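Side-chain contacts in NADH dehydrogenase (Methanothermobacter marburgensis, PDB 4R81), which binds flavin mononucleotide in a dimer with a flavodoxin-like fold and probably passes electrons from NAD(P)H to quinones: residues G40-R44 with M45-S49; F10-S14 with R15-S19; A98-K101 with G102-R106. All coordinates share one frame; numbering follows the deposited sequence. Where two conformers were deposited one is given.

In the fold
Contact 2 holds the phosphate of FMN directly; contact 1 lies beside it, while contact 3 only brushes it. Contact 1, whose centre is about 12 Å from that of contact 2, joins it as a neighbouring strand end: Gly40 O lies 2.9 Å from Phe10 N, consistent with a hydrogen bond, and Tyr43 CD2 packs 3.4 Å from His12 C. Contact 3 lies about 10 Å from contact 1, centre to centre, and meets its loop where Lys99 NZ approaches Phe47 O at 2.8 Å. Contacts 2 and 3, with centres about 16 Å apart, touch through Ala11 CB and Leu100 CB at 3.8 Å. All three reach the second subunit, and the Asp105 side chain is about 5 Å from a bound FMN, in a pocket distinct from that of contact 2.

Contact 1: G40-R44 with M45-S49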
ATOM      1  N   GLY A  40       3.304  16.374   9.589  1.00 17.36           N
ATOM      2  CA  GLY A  40       3.828  15.132  10.116  1.00 18.02           C
ATOM      3  C   GLY A  40       4.717  14.493   9.065  1.00 18.77           C
ATOM      4  O   GLY A  40       4.231  13.827   8.152  1.00 18.21           O
ATOM      5  N   ASP A  41       6.018  14.741   9.174  1.00 20.20           N
ATOM      6  CA  ASP A  41       7.016  14.208   8.243  1.00 19.27           C
ATOM      7  C   ASP A  41       7.386  12.832   8.779  1.00 17.50           C
ATOM      8  O   ASP A  41       8.255  12.700   9.652  1.00 20.13           O
ATOM      9  CB  ASP A  41       8.237  15.146   8.199  1.00 20.12           C
ATOM     10  CG  ASP A  41       9.274  14.749   7.143  1.00 21.34           C
ATOM     11  OD1 ASP A  41       9.433  13.547   6.858  1.00 20.96           O
ATOM     12  OD2 ASP A  41       9.957  15.655   6.609  1.00 23.88           O
ATOM     13  N   LEU A  42       6.703  11.808   8.273  1.00 16.04           N
ATOM     14  CA  LEU A  42       6.772  10.480   8.865  1.00 16.61           C
ATOM     15  C   LEU A  42       8.180   9.900   8.910  1.00 19.02           C
ATOM     16  O   LEU A  42       8.536   9.226   9.872  1.00 20.54           O
ATOM     17  CB  LEU A  42       5.822   9.515   8.144  1.00 16.36           C
ATOM     18  CG  LEU A  42       4.330   9.862   8.227  1.00 17.26           C
ATOM     19  CD1 LEU A  42       3.497   8.828   7.490  1.00 17.95           C
ATOM     20  CD2 LEU A  42       3.878   9.960   9.683  1.00 18.65           C
ATOM     21  N   TYR A  43       8.985  10.163   7.884  1.00 18.56           N
ATOM     22  CA  TYR A  43      10.369   9.685   7.890  1.00 20.93           C
ATOM     23  C   TYR A  43      11.207  10.401   8.945  1.00 23.66           C
ATOM     24  O   TYR A  43      11.959   9.757   9.685  1.00 23.49           O
ATOM     25  CB  TYR A  43      11.014   9.831   6.512  1.00 21.47           C
ATOM     26  CG  TYR A  43      10.865   8.627   5.606  1.00 20.75           C
ATOM     27  CD1 TYR A  43      11.845   7.636   5.564  1.00 20.31           C
ATOM     28  CD2 TYR A  43       9.758   8.489   4.781  1.00 21.62           C
ATOM     29  CE1 TYR A  43      11.719   6.539   4.729  1.00 20.83           C
ATOM     30  CE2 TYR A  43       9.622   7.395   3.941  1.00 19.68           C
ATOM     31  CZ  TYR A  43      10.616   6.431   3.914  1.00 20.57           C
ATOM     32  OH  TYR A  43      10.499   5.346   3.080  1.00 22.87           O
ATOM     33  N   ARG A  44      11.064  11.724   9.027  1.00 24.92           N
ATOM     34  CA  ARG A  44      11.758  12.520  10.044  0.52 26.32           C
ATOM     35  C   ARG A  44      11.374  12.088  11.444  1.00 26.79           C
ATOM     36  O   ARG A  44      12.179  12.140  12.361  1.00 26.95           O
ATOM     37  CB  ARG A  44      11.426  14.008   9.910  0.52 28.52           C
ATOM     38  CG  ARG A  44      12.273  14.766   8.920  0.52 30.46           C
ATOM     39  CD  ARG A  44      12.388  16.234   9.319  0.52 31.22           C
ATOM     40  NE  ARG A  44      13.585  16.484  10.118  0.52 32.02           N
ATOM     41  CZ  ARG A  44      13.595  16.803  11.409  0.52 29.31           C
ATOM     42  NH1 ARG A  44      12.458  16.937  12.088  0.52 27.51           N
ATOM     43  NH2 ARG A  44      14.753  16.996  12.025  0.52 30.00           N
ATOM     44  N   MET A  45      10.122  11.688  11.599  1.00 26.10           N
ATOM     45  CA  MET A  45       9.587  11.291  12.894  1.00 25.33           C
ATOM     46  C   MET A  45      10.057   9.917  13.327  1.00 26.75           C
ATOM     47  O   MET A  45       9.778   9.505  14.452  1.00 28.36           O
ATOM     48  CB  MET A  45       8.058  11.278  12.843  1.00 24.00           C
ATOM     49  CG  MET A  45       7.435  12.660  12.686  1.00 22.48           C
ATOM     50  SD  MET A  45       5.687  12.583  12.239  1.00 23.55           S
ATOM     51  CE  MET A  45       5.084  11.453  13.487  1.00 25.10           C
ATOM     52  N   ASN A  46      10.755   9.209  12.442  1.00 27.40           N
ATOM     53  CA  ASN A  46      11.080   7.797  12.669  1.00 28.44           C
ATOM     54  C   ASN A  46       9.820   6.982  12.979  1.00 27.03           C
ATOM     55  O   ASN A  46       9.829   6.078  13.815  1.00 26.41           O
ATOM     56  CB  ASN A  46      12.124   7.645  13.783  1.00 32.46           C
ATOM     57  CG  ASN A  46      13.416   8.374  13.472  1.00 36.40           C
ATOM     58  OD1 ASN A  46      13.750   9.379  14.107  1.00 38.72           O
ATOM     59  ND2 ASN A  46      14.154   7.869  12.490  1.00 38.36           N
ATOM     60  N   PHE A  47       8.734   7.307  12.287  1.00 24.69           N
ATOM     61  CA  PHE A  47       7.446   6.692  12.570  1.00 23.71           C
ATOM     62  C   PHE A  47       7.462   5.201  12.287  1.00 23.48           C
ATOM     63  O   PHE A  47       7.820   4.772  11.188  1.00 24.45           O
ATOM     64  CB  PHE A  47       6.335   7.360  11.768  1.00 23.99           C
ATOM     65  CG  PHE A  47       4.961   6.860  12.112  1.00 25.37           C
ATOM     66  CD1 PHE A  47       4.312   7.316  13.250  1.00 26.65           C
ATOM     67  CD2 PHE A  47       4.323   5.925  11.306  1.00 26.25           C
ATOM     68  CE1 PHE A  47       3.043   6.857  13.575  1.00 27.32           C
ATOM     69  CE2 PHE A  47       3.058   5.463  11.625  1.00 27.41           C
ATOM     70  CZ  PHE A  47       2.419   5.927  12.761  1.00 27.50           C
ATOM     71  N   ARG A  48       7.068   4.419  13.285  1.00 22.61           N
ATOM     72  CA  ARG A  48       7.032   2.972  13.153  1.00 23.57           C
ATOM     73  C   ARG A  48       5.870   2.601  12.245  1.00 23.76           C
ATOM     74  O   ARG A  48       4.703   2.896  12.542  1.00 24.37           O
ATOM     75  CB  ARG A  48       6.866   2.309  14.523  1.00 24.12           C
ATOM     76  CG  ARG A  48       6.783   0.790  14.469  1.00 27.69           C
ATOM     77  CD  ARG A  48       8.071   0.196  13.945  1.00 31.76           C
ATOM     78  NE  ARG A  48       8.076  -1.257  14.044  1.00 34.80           N
ATOM     79  CZ  ARG A  48       9.095  -2.027  13.680  1.00 36.33           C
ATOM     80  NH1 ARG A  48      10.201  -1.479  13.198  1.00 37.54           N
ATOM     81  NH2 ARG A  48       9.004  -3.343  13.798  1.00 38.12           N
ATOM     82  N   SER A  49       6.171   1.962  11.125  1.00 23.06           N
ATOM     83  CA  SER A  49       5.114   1.685  10.164  1.00 22.76           C
ATOM     84  C   SER A  49       4.519   0.284  10.272  1.00 20.73           C
ATOM     85  O   SER A  49       3.467   0.030   9.706  1.00 19.68           O
ATOM     86  CB  SER A  49       5.582   1.984   8.739  1.00 26.42           C
ATOM     87  OG  SER A  49       6.625   1.125   8.362  1.00 28.26           O
TER
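Leu42 turns one methyl branch onto two residues that follow it: its CD2 lies 4.1 Å from Met45 SD and 4.1 Å from Phe47 CG. Leucine and phenylalanine run side by side and point the same way, whereas the methionine passes at a slant. With Met45 CG anti to its own carbonyl carbon (chi1 -68°), the thioether chain folds back over the strand end, and CG comes within 3.1 Å of Asp41 O. That same oxygen accepts Met45 N at 2.9 Å, so the carbonyl bonds the methionine backbone and is packed against by its side chain. Leu42 O takes Phe47 N at 3.1 Å in a nearly straight bond (167°). A type I turn from Tyr43 to Asn46 lies between, closed by Asn46 N to Tyr43 O at 3.1 Å, with the donor 65° above the carbonyl plane. Asp41 OD1 accepts Arg44 N at 3.3 Å, an Asx motif, while OD2 forms a salt bridge with Arg20. The solvent side is looser: Arg44 and Asn46 are exposed and start away from residues across the turn, and Arg44 is modelled in two conformers. Strand 36-41 ends here beside strand 5-10, to which Gly40 and Leu42 bond through Phe10; beyond it, Leu42 and Phe47 rest on helix 98-107, and Met45 on Glu75 and Arg78 of helix 70-80.

Contact 2: F10-S14 with R15-S19; sequences FAHPS and RKSFS. With FMN (flavin mononucleotide), chain E.
His12, with its CG anti to the backbone N (chi1 -160°), carries its imidazole to Ser17, whose OG, lodged between its own N and carbonyl carbon (chi1 66°), lies over the ring centre; the two meet in the phosphate-binding loop of the flavodoxin-like fold, between strand 5-10 and helix 18-32. Ser17 CB sits over the same face, 3.6 Å from the ring centroid, a CH-pi contact. Tyr56 of the second subunit meets the same imidazole edge-to-face. Both ring nitrogens are engaged at the edge: ND1 accepts Ser14 N at 3.0 Å, exactly in the ring plane, and NE2 donates to FMN O3P at 2.8 Å. Exchanging His12 for an alanine would probably leave O3P without this donor and Ser14 N without its acceptor, freeing the loop to shift. The helix start serves the other phosphate oxygens. O2P is gripped by Ser19 N at 2.7 Å and Ser19 OG at 2.7 Å, with a weak third bond from Ser17 OG; O1P takes Phe18 N at 2.9 Å. Ser17 is also the N-cap, its OG weakly bonded to Arg20 N, and the N-H groups of the first turn would be expected to favour the phosphate charge. Behind this site the Phe10 ring turns its CE1 edge to Ser19 O, near the ring plane. Ser14 OG donates to Lys16 O at 2.8 Å from 43° above the carbonyl plane, and accepts a 2.7 Å bond from a water that in turn accepts Lys16 N.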
ATOM      1  N   PHE A  10       3.190  13.744   5.442  1.00 16.24           N
ATOM      2  CA  PHE A  10       4.166  13.805   4.369  1.00 16.57           C
ATOM      3  C   PHE A  10       5.035  12.557   4.423  1.00 16.40           C
ATOM      4  O   PHE A  10       5.631  12.244   5.457  1.00 17.65           O
ATOM      5  CB  PHE A  10       5.020  15.065   4.509  1.00 16.67           C
ATOM      6  CG  PHE A  10       6.102  15.177   3.482  1.00 17.52           C
ATOM      7  CD1 PHE A  10       5.817  15.619   2.202  1.00 17.64           C
ATOM      8  CD2 PHE A  10       7.403  14.836   3.791  1.00 17.39           C
ATOM      9  CE1 PHE A  10       6.822  15.724   1.246  1.00 17.83           C
ATOM     10  CE2 PHE A  10       8.403  14.930   2.843  1.00 19.03           C
ATOM     11  CZ  PHE A  10       8.116  15.376   1.573  1.00 18.10           C
ATOM     12  N   ALA A  11       5.111  11.852   3.301  1.00 16.51           N
ATOM     13  CA  ALA A  11       5.816  10.581   3.238  1.00 16.63           C
ATOM     14  C   ALA A  11       6.867  10.535   2.131  1.00 16.67           C
ATOM     15  O   ALA A  11       6.540  10.231   0.985  1.00 18.33           O
ATOM     16  CB  ALA A  11       4.807   9.443   3.048  1.00 17.69           C
ATOM     17  N   HIS A  12       8.124  10.810   2.474  1.00 18.18           N
ATOM     18  CA  HIS A  12       9.231  10.700   1.519  1.00 18.48           C
ATOM     19  C   HIS A  12      10.561  10.652   2.268  1.00 19.02           C
ATOM     20  O   HIS A  12      10.783  11.449   3.178  1.00 19.31           O
ATOM     21  CB  HIS A  12       9.240  11.873   0.532  1.00 18.27           C
ATOM     22  CG  HIS A  12      10.013  11.596  -0.720  1.00 18.62           C
ATOM     23  ND1 HIS A  12      11.379  11.411  -0.732  1.00 20.42           N
ATOM     24  CD2 HIS A  12       9.608  11.463  -2.006  1.00 19.47           C
ATOM     25  CE1 HIS A  12      11.781  11.172  -1.965  1.00 20.64           C
ATOM     26  NE2 HIS A  12      10.725  11.199  -2.760  1.00 21.01           N
ATOM     27  N   PRO A  13      11.452   9.723   1.884  1.00 19.42           N
ATOM     28  CA  PRO A  13      12.718   9.614   2.623  1.00 19.99           C
ATOM     29  C   PRO A  13      13.712  10.745   2.367  1.00 22.82           C
ATOM     30  O   PRO A  13      14.586  10.996   3.202  1.00 23.68           O
ATOM     31  CB  PRO A  13      13.310   8.281   2.125  1.00 20.47           C
ATOM     32  CG  PRO A  13      12.689   8.070   0.770  1.00 19.39           C
ATOM     33  CD  PRO A  13      11.288   8.648   0.885  1.00 18.44           C
ATOM     34  N   SER A  14      13.591  11.427   1.235  1.00 22.57           N
ATOM     35  CA  SER A  14      14.663  12.309   0.801  1.00 25.13           C
ATOM     36  C   SER A  14      14.480  13.733   1.292  1.00 28.52           C
ATOM     37  O   SER A  14      13.364  14.253   1.304  1.00 28.41           O
ATOM     38  CB  SER A  14      14.794  12.283  -0.721  1.00 26.89           C
ATOM     39  OG  SER A  14      15.954  12.988  -1.132  1.00 28.39           O
ATOM     40  N   ARG A  15      15.586  14.346   1.703  1.00 31.11           N
ATOM     41  CA  ARG A  15      15.608  15.748   2.113  1.00 35.54           C
ATOM     42  C   ARG A  15      15.135  16.638   0.970  1.00 34.57           C
ATOM     43  O   ARG A  15      14.445  17.635   1.181  1.00 37.08           O
ATOM     44  CB  ARG A  15      17.018  16.148   2.555  1.00 39.58           C
ATOM     45  CG  ARG A  15      17.292  17.638   2.460  1.00 43.61           C
ATOM     46  CD  ARG A  15      18.637  18.012   3.064  1.00 47.59           C
ATOM     47  NE  ARG A  15      18.593  18.038   4.523  1.00 50.55           N
ATOM     48  CZ  ARG A  15      19.659  18.200   5.299  1.00 52.57           C
ATOM     49  NH1 ARG A  15      20.862  18.343   4.757  1.00 53.29           N
ATOM     50  NH2 ARG A  15      19.524  18.211   6.619  1.00 53.93           N
ATOM     51  N   LYS A  16      15.508  16.261  -0.247  1.00 32.49           N
ATOM     52  CA  LYS A  16      15.091  16.990  -1.434  1.00 33.04           C
ATOM     53  C   LYS A  16      14.442  16.038  -2.436  1.00 31.88           C
ATOM     54  O   LYS A  16      15.018  15.016  -2.808  1.00 32.94           O
ATOM     55  CB  LYS A  16      16.282  17.720  -2.062  1.00 35.90           C
ATOM     56  CG  LYS A  16      16.866  18.808  -1.172  1.00 38.10           C
ATOM     57  CD  LYS A  16      17.936  19.608  -1.897  1.00 40.42           C
ATOM     58  CE  LYS A  16      19.291  18.919  -1.842  1.00 41.79           C
ATOM     59  NZ  LYS A  16      19.910  19.013  -0.487  1.00 42.03           N
ATOM     60  N   SER A  17      13.226  16.370  -2.841  1.00 29.03           N
ATOM     61  CA  SER A  17      12.489  15.589  -3.824  1.00 26.89           C
ATOM     62  C   SER A  17      11.390  16.484  -4.346  1.00 23.94           C
ATOM     63  O   SER A  17      11.143  17.554  -3.794  1.00 23.22           O
ATOM     64  CB  SER A  17      11.867  14.353  -3.184  1.00 27.55           C
ATOM     65  OG  SER A  17      10.862  14.720  -2.250  1.00 28.97           O
ATOM     66  N   PHE A  18      10.722  16.056  -5.403  1.00 21.78           N
ATOM     67  CA  PHE A  18       9.607  16.841  -5.907  1.00 20.80           C
ATOM     68  C   PHE A  18       8.496  16.915  -4.863  1.00 20.10           C
ATOM     69  O   PHE A  18       7.855  17.953  -4.713  1.00 19.22           O
ATOM     70  CB  PHE A  18       9.094  16.277  -7.228  1.00 19.08           C
ATOM     71  CG  PHE A  18       7.946  17.053  -7.806  1.00 21.55           C
ATOM     72  CD1 PHE A  18       8.111  18.371  -8.216  1.00 23.06           C
ATOM     73  CD2 PHE A  18       6.703  16.461  -7.944  1.00 22.80           C
ATOM     74  CE1 PHE A  18       7.040  19.085  -8.757  1.00 23.64           C
ATOM     75  CE2 PHE A  18       5.636  17.163  -8.471  1.00 22.76           C
ATOM     76  CZ  PHE A  18       5.804  18.477  -8.884  1.00 23.25           C
ATOM     77  N   SER A  19       8.289  15.826  -4.123  1.00 20.16           N
ATOM     78  CA  SER A  19       7.234  15.796  -3.113  1.00 20.13           C
ATOM     79  C   SER A  19       7.435  16.901  -2.068  1.00 20.30           C
ATOM     80  O   SER A  19       6.474  17.508  -1.590  1.00 20.10           O
ATOM     81  CB  SER A  19       7.168  14.422  -2.442  1.00 21.17           C
ATOM     82  OG  SER A  19       6.619  13.459  -3.335  1.00 21.87           O
TER
HETATM   83  N1  FMN E 300       5.341   6.162 -10.940  1.00 23.18           N
HETATM   84  C2  FMN E 300       4.110   5.727 -11.392  1.00 23.80           C
HETATM   85  O2  FMN E 300       3.480   6.411 -12.189  1.00 24.50           O
HETATM   86  N3  FMN E 300       3.581   4.531 -10.950  1.00 23.01           N
HETATM   87  C4  FMN E 300       4.279   3.756 -10.049  1.00 22.00           C
HETATM   88  O4  FMN E 300       3.785   2.701  -9.662  1.00 22.70           O
HETATM   89  C4A FMN E 300       5.523   4.179  -9.586  1.00 21.73           C
HETATM   90  N5  FMN E 300       6.251   3.415  -8.695  1.00 22.11           N
HETATM   91  C5A FMN E 300       7.473   3.861  -8.235  1.00 22.03           C
HETATM   92  C6  FMN E 300       8.194   3.091  -7.321  1.00 20.99           C
HETATM   93  C7  FMN E 300       9.433   3.524  -6.857  1.00 21.68           C
HETATM   94  C7M FMN E 300      10.199   2.706  -5.859  1.00 22.91           C
HETATM   95  C8  FMN E 300       9.957   4.737  -7.306  1.00 21.07           C
HETATM   96  C8M FMN E 300      11.297   5.216  -6.817  1.00 23.34           C
HETATM   97  C9  FMN E 300       9.236   5.495  -8.226  1.00 21.71           C
HETATM   98  C9A FMN E 300       7.994   5.067  -8.692  1.00 22.07           C
HETATM   99  N10 FMN E 300       7.272   5.821  -9.602  1.00 21.72           N
HETATM  100  C10 FMN E 300       6.044   5.387 -10.040  1.00 21.95           C
HETATM  101  C1' FMN E 300       7.786   7.139 -10.085  1.00 21.09           C
HETATM  102  C2' FMN E 300       7.534   8.113  -8.925  1.00 21.08           C
HETATM  103  O2' FMN E 300       6.156   8.335  -8.699  1.00 18.94           O
HETATM  104  C3' FMN E 300       8.310   9.405  -9.123  1.00 22.76           C
HETATM  105  O3' FMN E 300       9.677   9.088  -8.915  1.00 23.75           O
HETATM  106  C4' FMN E 300       7.872  10.464  -8.118  1.00 23.28           C
HETATM  107  O4' FMN E 300       6.553  10.903  -8.361  1.00 25.12           O
HETATM  108  C5' FMN E 300       8.797  11.670  -8.134  1.00 22.80           C
HETATM  109  O5' FMN E 300       8.484  12.426  -6.988  1.00 23.75           O
HETATM  110  P   FMN E 300       9.581  12.542  -5.822  1.00 23.53           P
HETATM  111  O1P FMN E 300      10.755  13.324  -6.381  1.00 24.43           O
HETATM  112  O2P FMN E 300       8.990  13.275  -4.643  1.00 26.06           O
HETATM  113  O3P FMN E 300      10.036  11.152  -5.448  1.00 24.64           O
HETATM  114  O   HOH W   1      18.134  14.580  -0.887  1.00 33.80           O

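Contact 3: A98-K101 with G102-R106; sequences AKLK and GWFDR
Lys101 NZ is gripped by three oxygens, one from its own chain and two from the second subunit: Asp105 OD1 takes it at 2.8 Å in a salt bridge, and the backbone oxygens of Trp92 and Cys96 of the second subunit accept hydrogen bonds from it. The ammonium meets OD1 on the syn lone pair, and bends at chi2 (51°) and chi4 (60°) bring the lysine chain across the carboxylate at about a right angle. Asp105 OD2 serves a different partner, Ala98 N of the second subunit, so the two oxygens are divided between an intrachain ion pair and an intersubunit bond. These residues occupy neighbouring turns of helix 98-107, which follows strand 84-90 in the flavodoxin-like fold; its regular i to i+4 bonding is seen in Asp105 N to Lys101 O at 3.0 Å, in the carbonyl plane, and in Phe104 N to Leu100 O at 3.2 Å. On the apolar side, Leu100 meets both aromatic residues. Its CG lies 3.9 Å from Phe104 CE2, and its CD1 4.1 Å from Trp103 CB, both pairs slanting past each other. Trp103 in turn places CE3 3.9 Å above one face of the Phe104 ring, displaced toward the rim. Leu100 also packs on Phe87 and Tyr89 of the sheet, Phe104 on Met156 of helix 148-162, and Trp103 NE1 donates to Glu75 OE1.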
ATOM      1  N   ALA A  98       5.324   2.534   1.727  1.00 15.25           N
ATOM      2  CA  ALA A  98       5.062   1.675   2.874  1.00 15.61           C
ATOM      3  C   ALA A  98       4.936   2.464   4.170  1.00 16.38           C
ATOM      4  O   ALA A  98       4.124   2.110   5.032  1.00 15.85           O
ATOM      5  CB  ALA A  98       6.149   0.624   3.004  1.00 16.35           C
ATOM      6  N   LYS A  99       5.742   3.521   4.309  1.00 16.28           N
ATOM      7  CA  LYS A  99       5.713   4.355   5.512  1.00 16.10           C
ATOM      8  C   LYS A  99       4.320   4.941   5.762  1.00 16.92           C
ATOM      9  O   LYS A  99       3.834   4.941   6.898  1.00 16.60           O
ATOM     10  CB  LYS A  99       6.748   5.483   5.433  1.00 19.27           C
ATOM     11  CG  LYS A  99       6.659   6.462   6.589  1.00 21.09           C
ATOM     12  CD  LYS A  99       7.270   5.895   7.865  1.00 22.74           C
ATOM     13  CE  LYS A  99       8.789   6.063   7.880  1.00 22.93           C
ATOM     14  NZ  LYS A  99       9.443   5.270   8.967  1.00 24.27           N
ATOM     15  N   LEU A 100       3.663   5.412   4.700  1.00 15.13           N
ATOM     16  CA  LEU A 100       2.329   5.977   4.845  1.00 14.73           C
ATOM     17  C   LEU A 100       1.279   4.879   4.974  1.00 14.97           C
ATOM     18  O   LEU A 100       0.301   5.037   5.708  1.00 15.42           O
ATOM     19  CB  LEU A 100       1.995   6.916   3.674  1.00 15.57           C
ATOM     20  CG  LEU A 100       0.627   7.604   3.684  1.00 16.11           C
ATOM     21  CD1 LEU A 100       0.428   8.398   4.972  1.00 17.94           C
ATOM     22  CD2 LEU A 100       0.495   8.495   2.457  1.00 17.21           C
ATOM     23  N   LYS A 101       1.469   3.771   4.255  1.00 14.91           N
ATOM     24  CA  LYS A 101       0.542   2.647   4.369  1.00 15.23           C
ATOM     25  C   LYS A 101       0.487   2.194   5.817  1.00 16.29           C
ATOM     26  O   LYS A 101      -0.591   1.900   6.345  1.00 15.85           O
ATOM     27  CB  LYS A 101       0.960   1.474   3.474  1.00 15.92           C
ATOM     28  CG  LYS A 101       0.074   0.226   3.598  1.00 16.66           C
ATOM     29  CD  LYS A 101      -1.412   0.572   3.436  1.00 15.01           C
ATOM     30  CE  LYS A 101      -2.274  -0.644   3.168  1.00 16.35           C
ATOM     31  NZ  LYS A 101      -2.197  -1.641   4.271  1.00 15.04           N
ATOM     32  N   GLY A 102       1.651   2.170   6.464  1.00 16.37           N
ATOM     33  CA  GLY A 102       1.739   1.728   7.842  1.00 15.94           C
ATOM     34  C   GLY A 102       1.084   2.703   8.793  1.00 16.54           C
ATOM     35  O   GLY A 102       0.583   2.303   9.845  1.00 15.98           O
ATOM     36  N   TRP A 103       1.073   3.981   8.415  1.00 16.41           N
ATOM     37  CA  TRP A 103       0.357   4.985   9.181  1.00 16.68           C
ATOM     38  C   TRP A 103      -1.136   4.639   9.200  1.00 14.59           C
ATOM     39  O   TRP A 103      -1.757   4.648  10.259  1.00 15.30           O
ATOM     40  CB  TRP A 103       0.594   6.373   8.588  1.00 17.18           C
ATOM     41  CG  TRP A 103       0.048   7.513   9.394  1.00 17.00           C
ATOM     42  CD1 TRP A 103       0.707   8.218  10.357  1.00 16.69           C
ATOM     43  CD2 TRP A 103      -1.259   8.107   9.285  1.00 15.82           C
ATOM     44  NE1 TRP A 103      -0.104   9.209  10.862  1.00 17.27           N
ATOM     45  CE2 TRP A 103      -1.315   9.165  10.219  1.00 16.88           C
ATOM     46  CE3 TRP A 103      -2.382   7.853   8.480  1.00 16.88           C
ATOM     47  CZ2 TRP A 103      -2.453   9.961  10.384  1.00 16.73           C
ATOM     48  CZ3 TRP A 103      -3.515   8.644   8.645  1.00 16.32           C
ATOM     49  CH2 TRP A 103      -3.538   9.683   9.591  1.00 17.01           C
ATOM     50  N   PHE A 104      -1.713   4.296   8.049  1.00 15.07           N
ATOM     51  CA  PHE A 104      -3.109   3.870   8.039  1.00 16.43           C
ATOM     52  C   PHE A 104      -3.305   2.614   8.897  1.00 16.09           C
ATOM     53  O   PHE A 104      -4.216   2.568   9.735  1.00 15.60           O
ATOM     54  CB  PHE A 104      -3.613   3.630   6.607  1.00 15.92           C
ATOM     55  CG  PHE A 104      -3.768   4.892   5.796  1.00 15.65           C
ATOM     56  CD1 PHE A 104      -4.766   5.808   6.098  1.00 16.20           C
ATOM     57  CD2 PHE A 104      -2.923   5.155   4.729  1.00 15.73           C
ATOM     58  CE1 PHE A 104      -4.904   6.975   5.359  1.00 17.95           C
ATOM     59  CE2 PHE A 104      -3.057   6.325   3.981  1.00 16.44           C
ATOM     60  CZ  PHE A 104      -4.054   7.228   4.292  1.00 16.96           C
ATOM     61  N   ASP A 105      -2.444   1.612   8.707  1.00 15.30           N
ATOM     62  CA  ASP A 105      -2.568   0.341   9.433  1.00 16.18           C
ATOM     63  C   ASP A 105      -2.609   0.567  10.944  1.00 17.47           C
ATOM     64  O   ASP A 105      -3.392  -0.062  11.660  1.00 18.49           O
ATOM     65  CB  ASP A 105      -1.395  -0.607   9.134  1.00 15.43           C
ATOM     66  CG  ASP A 105      -1.321  -1.045   7.677  1.00 15.98           C
ATOM     67  OD1 ASP A 105      -2.313  -0.892   6.934  1.00 16.76           O
ATOM     68  OD2 ASP A 105      -0.245  -1.560   7.284  1.00 16.99           O
ATOM     69  N   ARG A 106      -1.757   1.477  11.415  1.00 16.28           N
ATOM     70  CA  ARG A 106      -1.559   1.695  12.845  1.00 17.94           C
ATOM     71  C   ARG A 106      -2.425   2.794  13.457  1.00 18.71           C
ATOM     72  O   ARG A 106      -2.740   2.752  14.652  1.00 18.54           O
ATOM     73  CB  ARG A 106      -0.079   1.993  13.127  1.00 17.58           C
ATOM     74  CG  ARG A 106       0.875   0.864  12.734  1.00 18.23           C
ATOM     75  CD  ARG A 106       2.270   1.099  13.300  1.00 19.14           C
ATOM     76  NE  ARG A 106       2.219   1.195  14.756  1.00 20.17           N
ATOM     77  CZ  ARG A 106       2.660   2.226  15.473  1.00 21.12           C
ATOM     78  NH1 ARG A 106       3.238   3.261  14.882  1.00 22.57           N
ATOM     79  NH2 ARG A 106       2.533   2.208  16.795  1.00 21.96           N
TER